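Local coordinates for carboxylic ester hydrolase (Aspergillus niger, PDB 7K4O), which hydrolyses ester bonds as a serine esterase of the tannase family, probably releasing gallic acid from tannins, at residues 515-520 and 541-546; 84-89 and 164-169. All coordinates share one frame; numbering follows the deposited sequence.

Interaction 1: 515-520 and 541-546; sequences CAWPLR and SWHYDL
W517 pushes the far edge of its indole into the face of W542, an edge-to-face (T-shaped) pair with the ring planes 78° apart. Starting at CB, the W517 side chain leaves with CG anti to the backbone N (chi1 -178°), which carries the indole across to 541-546. P518 follows a cis peptide bond, and its CB lies over one face of the W517 ring. Further out, NE1 donates a hydrogen bond to E432 on helix 425-438. CZ2, on the edge of the W517 ring, faces H543 NE2, which lies in the plane of that ring, 3.8 Å away and weakly hydrogen-bonded to the same E432. At the end of the six-membered ring, W517 CH2 and W542 CD1 are 3.4 Å apart; CZ3 lies over the same W542 face, and the six- and five-membered ring centroids are separated by 4.8 Å. This pair joins the cis-proline (type VI) turn of A516-L519, between strands 511-514 and 520-524, which the C515-C532 disulfide ties to strand 529-533, to the tail that follows helix 536-541. R520 comes up on the same side of the W542 ring as W517, obliquely, with NE 3.9 Å from W542 NE1 and the guanidinium and indole planes 82° apart. Both nitrogens turn to D267 of helix 266-272, through a salt bridge from R520 and a hydrogen bond from W542, so one carboxylate draws the two side chains together. The arginine chain bends at chi2 and chi3, folding back far enough for NH1 to donate to L519 O at 2.9 Å, while NH2 hydrogen-bonds to T459.

Interaction 2: 84-89 and 164-169; sequences TDFQNR and ALTRNV
F86 and T166 meet through carbon alone. The methyl CG2 of T166 lies 3.6 Å from F86 CZ and 3.7 Å from F86 CE1, so it touches the outer end of the phenyl ring, approaching obliquely to its plane. A looser approach comes from the backbone, where R89 O stands 4.3 Å from the same CG2. The threonine's first torsion divides its two branches: CG2 is anti to the backbone N and faces the loop, while OG1 (chi1 -64°) sits beside that N and hydrogen-bonds to G162 O one turn back along helix 144-169.

Around this first shell, the 84-89 loop holds the phenyl ring in place. The chain turns back on itself after F86, bringing the backbone N of N88 over the centre of one ring face, 3.4 Å above the plane. Y170, just past the helix, stacks with the ring, and M172 also touches it. Backbone hydrogen bonds pair Q87 with G114 and N88 with Y179, tying the loop to its neighbours. Next in line, R89 begins strand 89-93 of the central sheet of this alpha/beta-hydrolase family member; its CB points away from the helix, and the guanidinium NE makes a salt bridge with E490. Its NH1 also reaches Q87 OE1 weakly, at 2.9 Å. The contact therefore fits the C-terminal part of helix 144-169 against the loop entering a sheet strand, with A116 of adjacent strand 115-120 also against T166.

No hydrogen bond or salt bridge crosses between 84-89 and 164-169, and the 85 Å² they bury is small. The attraction across it is thus van der Waals and hydrophobic, with the threonine hydroxyl already satisfied within its own helix.

Interactions 1 and 2 lie in separate regions of the one chain, their centres 40 Å apart and their nearest atoms about 23 Å apart. Interaction 2 is complete in sequence before interaction 1 begins. The gallic acid pocket includes S186 and H465, which probably form a catalytic triad with D419; no residue of either contact is among those lining it. Each has other ligands nearby: the R520 side chain is about 12 Å from the bound calcium ion, whereas the F86 side chain is about 8 Å from a zinc ion, and the R89 side chain about 4 Å from a bound 2-[2-(2-ethoxyethoxy)ethoxy]ethanol. Interaction 2 meets strand 89-93 of the nine-stranded sheet; interaction 1 borders strand 520-524, outside it.

Interaction 1: 515-520 and 541-546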
loop_
_atom_site.group_PDB
_atom_site.type_symbol
_atom_site.label_atom_id
_atom_site.label_comp_id
_atom_site.label_asym_id
_atom_site.label_seq_id
_atom_site.Cartn_x
_atom_site.Cartn_y
_atom_site.Cartn_z
ATOM N N CYS A 515 15.081 -1.531 -10.743
ATOM C CA CYS A 515 15.733 -2.823 -10.448
ATOM C C CYS A 515 14.818 -3.698 -9.576
ATOM O O CYS A 515 14.124 -3.151 -8.686
ATOM C CB CYS A 515 17.062 -2.620 -9.714
ATOM S SG CYS A 515 18.262 -1.715 -10.736
ATOM N N ALA A 516 14.809 -4.982 -9.862
ATOM C CA ALA A 516 14.085 -6.023 -9.111
ATOM C C ALA A 516 14.964 -6.469 -7.963
ATOM O O ALA A 516 16.120 -6.881 -8.184
ATOM C CB ALA A 516 13.754 -7.205 -9.979
ATOM N N TRP A 517 14.405 -6.412 -6.766
ATOM C CA TRP A 517 15.020 -6.997 -5.557
ATOM C C TRP A 517 15.494 -8.391 -5.884
ATOM O O TRP A 517 14.797 -9.156 -6.543
ATOM C CB TRP A 517 13.976 -7.017 -4.408
ATOM C CG TRP A 517 14.532 -7.543 -3.124
ATOM C CD1 TRP A 517 14.431 -8.799 -2.630
ATOM C CD2 TRP A 517 15.408 -6.827 -2.227
ATOM N NE1 TRP A 517 15.167 -8.912 -1.473
ATOM C CE2 TRP A 517 15.791 -7.727 -1.226
ATOM C CE3 TRP A 517 15.958 -5.539 -2.233
ATOM C CZ2 TRP A 517 16.683 -7.375 -0.210
ATOM C CZ3 TRP A 517 16.806 -5.172 -1.201
ATOM C CH2 TRP A 517 17.178 -6.096 -0.233
ATOM N N PRO A 518 16.665 -8.862 -5.410
ATOM C CA PRO A 518 17.577 -8.146 -4.500
ATOM C C PRO A 518 18.693 -7.316 -5.140
ATOM O O PRO A 518 19.589 -6.867 -4.416
ATOM C CB PRO A 518 18.224 -9.320 -3.761
ATOM C CG PRO A 518 18.339 -10.394 -4.807
ATOM C CD PRO A 518 17.082 -10.236 -5.635
ATOM N N LEU A 519 18.571 -7.051 -6.436
ATOM C CA LEU A 519 19.502 -6.129 -7.111
ATOM C C LEU A 519 19.164 -4.708 -6.679
ATOM O O LEU A 519 17.999 -4.386 -6.333
ATOM C CB LEU A 519 19.384 -6.316 -8.636
ATOM C CG LEU A 519 19.677 -7.732 -9.140
ATOM C CD1 LEU A 519 19.406 -7.815 -10.638
ATOM C CD2 LEU A 519 21.118 -8.133 -8.836
ATOM N N ARG A 520 20.165 -3.825 -6.711
ATOM C CA ARG A 520 19.987 -2.387 -6.423
ATOM C C ARG A 520 20.494 -1.553 -7.602
ATOM O O ARG A 520 21.392 -2.021 -8.325
ATOM C CB ARG A 520 20.789 -1.929 -5.193
ATOM C CG ARG A 520 20.661 -2.742 -3.927
ATOM C CD ARG A 520 19.245 -2.961 -3.460
ATOM N NE ARG A 520 18.482 -1.754 -3.244
ATOM C CZ ARG A 520 17.254 -1.542 -3.765
ATOM N NH1 ARG A 520 16.683 -2.447 -4.560
ATOM N NH2 ARG A 520 16.623 -0.441 -3.481
ATOM N N SER A 541 21.578 -4.675 4.806
ATOM C CA SER A 541 21.040 -3.485 5.511
ATOM C C SER A 541 19.504 -3.506 5.537
ATOM O O SER A 541 18.936 -2.794 6.347
ATOM C CB SER A 541 21.508 -2.197 4.965
ATOM O OG SER A 541 20.921 -1.879 3.701
ATOM N N TRP A 542 18.881 -4.282 4.639
ATOM C CA TRP A 542 17.401 -4.342 4.532
ATOM C C TRP A 542 16.847 -5.481 5.381
ATOM O O TRP A 542 15.605 -5.701 5.316
ATOM C CB TRP A 542 16.969 -4.569 3.073
ATOM C CG TRP A 542 17.155 -3.419 2.147
ATOM C CD1 TRP A 542 18.195 -3.224 1.284
ATOM C CD2 TRP A 542 16.238 -2.340 1.915
ATOM N NE1 TRP A 542 18.020 -2.069 0.592
ATOM C CE2 TRP A 542 16.809 -1.511 0.926
ATOM C CE3 TRP A 542 15.035 -1.959 2.497
ATOM C CZ2 TRP A 542 16.194 -0.342 0.503
ATOM C CZ3 TRP A 542 14.411 -0.814 2.070
ATOM C CH2 TRP A 542 14.981 -0.010 1.077
ATOM N N HIS A 543 17.702 -6.256 6.025
ATOM C CA HIS A 543 17.277 -7.471 6.751
ATOM C C HIS A 543 17.406 -7.201 8.241
ATOM O O HIS A 543 18.487 -6.748 8.670
ATOM C CB HIS A 543 18.095 -8.671 6.362
ATOM C CG HIS A 543 17.885 -9.116 4.948
ATOM N ND1 HIS A 543 18.784 -9.955 4.311
ATOM C CD2 HIS A 543 16.876 -8.884 4.072
ATOM C CE1 HIS A 543 18.333 -10.217 3.087
ATOM N NE2 HIS A 543 17.168 -9.564 2.908
ATOM N N TYR A 544 16.377 -7.524 9.000
ATOM C CA TYR A 544 16.329 -7.219 10.447
ATOM C C TYR A 544 16.045 -8.477 11.251
ATOM O O TYR A 544 15.221 -9.303 10.914
ATOM C CB TYR A 544 15.345 -6.102 10.745
ATOM C CG TYR A 544 15.764 -4.807 10.113
ATOM C CD1 TYR A 544 16.657 -3.977 10.751
ATOM C CD2 TYR A 544 15.347 -4.456 8.830
ATOM C CE1 TYR A 544 17.087 -2.792 10.180
ATOM C CE2 TYR A 544 15.766 -3.274 8.239
ATOM C CZ TYR A 544 16.665 -2.449 8.910
ATOM O OH TYR A 544 17.086 -1.287 8.344
ATOM N N ASP A 545 16.782 -8.597 12.363
ATOM C CA ASP A 545 16.578 -9.663 13.349
ATOM C C ASP A 545 15.688 -9.102 14.460
ATOM O O ASP A 545 16.154 -8.233 15.266
ATOM C CB ASP A 545 17.916 -10.154 13.893
ATOM C CG ASP A 545 17.758 -11.183 14.997
ATOM O OD1 ASP A 545 16.663 -11.739 15.171
ATOM O OD2 ASP A 545 18.747 -11.401 15.693
ATOM N N LEU A 546 14.414 -9.499 14.497
ATOM C CA LEU A 546 13.476 -8.957 15.508
ATOM C C LEU A 546 13.595 -9.815 16.770
ATOM O O LEU A 546 12.676 -10.599 17.108
ATOM C CB LEU A 546 12.046 -8.954 14.937
ATOM C CG LEU A 546 11.919 -8.202 13.604
ATOM C CD1 LEU A 546 10.460 -8.031 13.217
ATOM C CD2 LEU A 546 12.550 -6.825 13.674
#

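Interaction 2: 84-89 and 164-169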
loop_
_atom_site.group_PDB
_atom_site.type_symbol
_atom_site.label_atom_id
_atom_site.label_comp_id
_atom_site.label_asym_id
_atom_site.label_seq_id
_atom_site.Cartn_x
_atom_site.Cartn_y
_atom_site.Cartn_z
ATOM N N THR A 84 -16.992 -3.286 -27.868
ATOM C CA THR A 84 -15.892 -3.294 -28.858
ATOM C C THR A 84 -14.565 -3.013 -28.167
ATOM O O THR A 84 -13.555 -3.288 -28.765
ATOM C CB THR A 84 -16.182 -2.360 -30.047
ATOM O OG1 THR A 84 -16.429 -1.034 -29.572
ATOM C CG2 THR A 84 -17.342 -2.886 -30.857
ATOM N N ASP A 85 -14.570 -2.534 -26.920
ATOM C CA ASP A 85 -13.335 -2.224 -26.181
ATOM C C ASP A 85 -13.005 -3.288 -25.108
ATOM O O ASP A 85 -11.899 -3.248 -24.608
ATOM C CB ASP A 85 -13.505 -0.905 -25.433
ATOM C CG ASP A 85 -13.593 0.327 -26.348
ATOM O OD1 ASP A 85 -12.944 0.288 -27.420
ATOM O OD2 ASP A 85 -14.277 1.335 -25.936
ATOM N N PHE A 86 -13.919 -4.185 -24.842
ATOM C CA PHE A 86 -13.709 -5.241 -23.808
ATOM C C PHE A 86 -12.678 -6.245 -24.324
ATOM O O PHE A 86 -12.740 -6.691 -25.514
ATOM C CB PHE A 86 -15.010 -5.949 -23.528
ATOM C CG PHE A 86 -14.865 -7.074 -22.536
ATOM C CD1 PHE A 86 -14.457 -6.842 -21.222
ATOM C CD2 PHE A 86 -15.067 -8.383 -22.919
ATOM C CE1 PHE A 86 -14.323 -7.908 -20.345
ATOM C CE2 PHE A 86 -14.975 -9.441 -22.031
ATOM C CZ PHE A 86 -14.592 -9.202 -20.739
ATOM N N GLN A 87 -11.714 -6.579 -23.488
ATOM C CA GLN A 87 -10.561 -7.441 -23.878
ATOM C C GLN A 87 -10.422 -8.633 -22.930
ATOM O O GLN A 87 -9.258 -9.049 -22.681
ATOM C CB GLN A 87 -9.296 -6.591 -23.947
ATOM C CG GLN A 87 -9.441 -5.588 -25.081
ATOM C CD GLN A 87 -8.196 -4.947 -25.621
ATOM O OE1 GLN A 87 -7.272 -4.596 -24.927
ATOM N NE2 GLN A 87 -8.225 -4.715 -26.920
ATOM N N ASN A 88 -11.507 -9.174 -22.431
ATOM C CA ASN A 88 -11.488 -10.434 -21.664
ATOM C C ASN A 88 -10.629 -10.203 -20.404
ATOM O O ASN A 88 -9.845 -11.091 -20.013
ATOM C CB ASN A 88 -11.003 -11.660 -22.464
ATOM C CG ASN A 88 -11.990 -12.090 -23.525
ATOM O OD1 ASN A 88 -12.998 -11.412 -23.749
ATOM N ND2 ASN A 88 -11.801 -13.298 -24.043
ATOM N N ARG A 89 -10.878 -9.078 -19.715
ATOM C CA ARG A 89 -10.148 -8.741 -18.488
ATOM C C ARG A 89 -11.142 -8.328 -17.413
ATOM O O ARG A 89 -12.145 -7.666 -17.708
ATOM C CB ARG A 89 -9.100 -7.657 -18.744
ATOM C CG ARG A 89 -8.005 -8.096 -19.716
ATOM C CD ARG A 89 -7.026 -6.952 -20.054
ATOM N NE ARG A 89 -6.066 -7.428 -21.048
ATOM C CZ ARG A 89 -5.753 -6.807 -22.174
ATOM N NH1 ARG A 89 -6.251 -5.614 -22.440
ATOM N NH2 ARG A 89 -4.965 -7.427 -23.057
ATOM N N ALA A 164 -18.278 -13.330 -12.648
ATOM C CA ALA A 164 -19.433 -14.036 -13.208
ATOM C C ALA A 164 -20.266 -13.048 -14.050
ATOM O O ALA A 164 -20.700 -13.427 -15.150
ATOM C CB ALA A 164 -20.270 -14.688 -12.151
ATOM N N LEU A 165 -20.531 -11.848 -13.532
ATOM C CA LEU A 165 -21.303 -10.819 -14.270
ATOM C C LEU A 165 -20.585 -10.512 -15.600
ATOM O O LEU A 165 -21.254 -10.434 -16.658
ATOM C CB LEU A 165 -21.435 -9.548 -13.434
ATOM C CG LEU A 165 -21.984 -8.345 -14.210
ATOM C CD1 LEU A 165 -23.408 -8.603 -14.624
ATOM C CD2 LEU A 165 -21.885 -7.083 -13.374
ATOM N N THR A 166 -19.275 -10.334 -15.559
ATOM C CA THR A 166 -18.441 -9.946 -16.734
ATOM C C THR A 166 -18.543 -11.073 -17.758
ATOM O O THR A 166 -18.817 -10.768 -18.946
ATOM C CB THR A 166 -16.993 -9.739 -16.322
ATOM O OG1 THR A 166 -16.901 -8.641 -15.404
ATOM C CG2 THR A 166 -16.081 -9.491 -17.512
ATOM N N ARG A 167 -18.376 -12.341 -17.357
ATOM C CA ARG A 167 -18.516 -13.462 -18.339
ATOM C C ARG A 167 -19.899 -13.464 -18.982
ATOM O O ARG A 167 -19.997 -13.642 -20.236
ATOM C CB ARG A 167 -18.320 -14.827 -17.697
ATOM C CG ARG A 167 -16.877 -15.129 -17.380
ATOM C CD ARG A 167 -16.856 -16.567 -16.839
ATOM N NE ARG A 167 -15.464 -16.957 -16.861
ATOM C CZ ARG A 167 -14.820 -17.394 -17.940
ATOM N NH1 ARG A 167 -13.531 -17.668 -17.847
ATOM N NH2 ARG A 167 -15.459 -17.526 -19.090
ATOM N N ASN A 168 -20.932 -13.256 -18.193
ATOM C CA ASN A 168 -22.317 -13.334 -18.715
ATOM C C ASN A 168 -22.598 -12.147 -19.635
ATOM O O ASN A 168 -23.178 -12.352 -20.728
ATOM C CB ASN A 168 -23.335 -13.422 -17.603
ATOM C CG ASN A 168 -23.255 -14.695 -16.784
ATOM O OD1 ASN A 168 -22.791 -15.708 -17.302
ATOM N ND2 ASN A 168 -23.697 -14.647 -15.525
ATOM N N VAL A 169 -22.222 -10.937 -19.251
ATOM C CA VAL A 169 -22.702 -9.720 -19.935
ATOM C C VAL A 169 -22.035 -9.588 -21.298
ATOM O O VAL A 169 -22.709 -9.116 -22.231
ATOM C CB VAL A 169 -22.578 -8.485 -19.032
ATOM C CG1 VAL A 169 -21.201 -7.943 -19.082
ATOM C CG2 VAL A 169 -23.632 -7.444 -19.411
#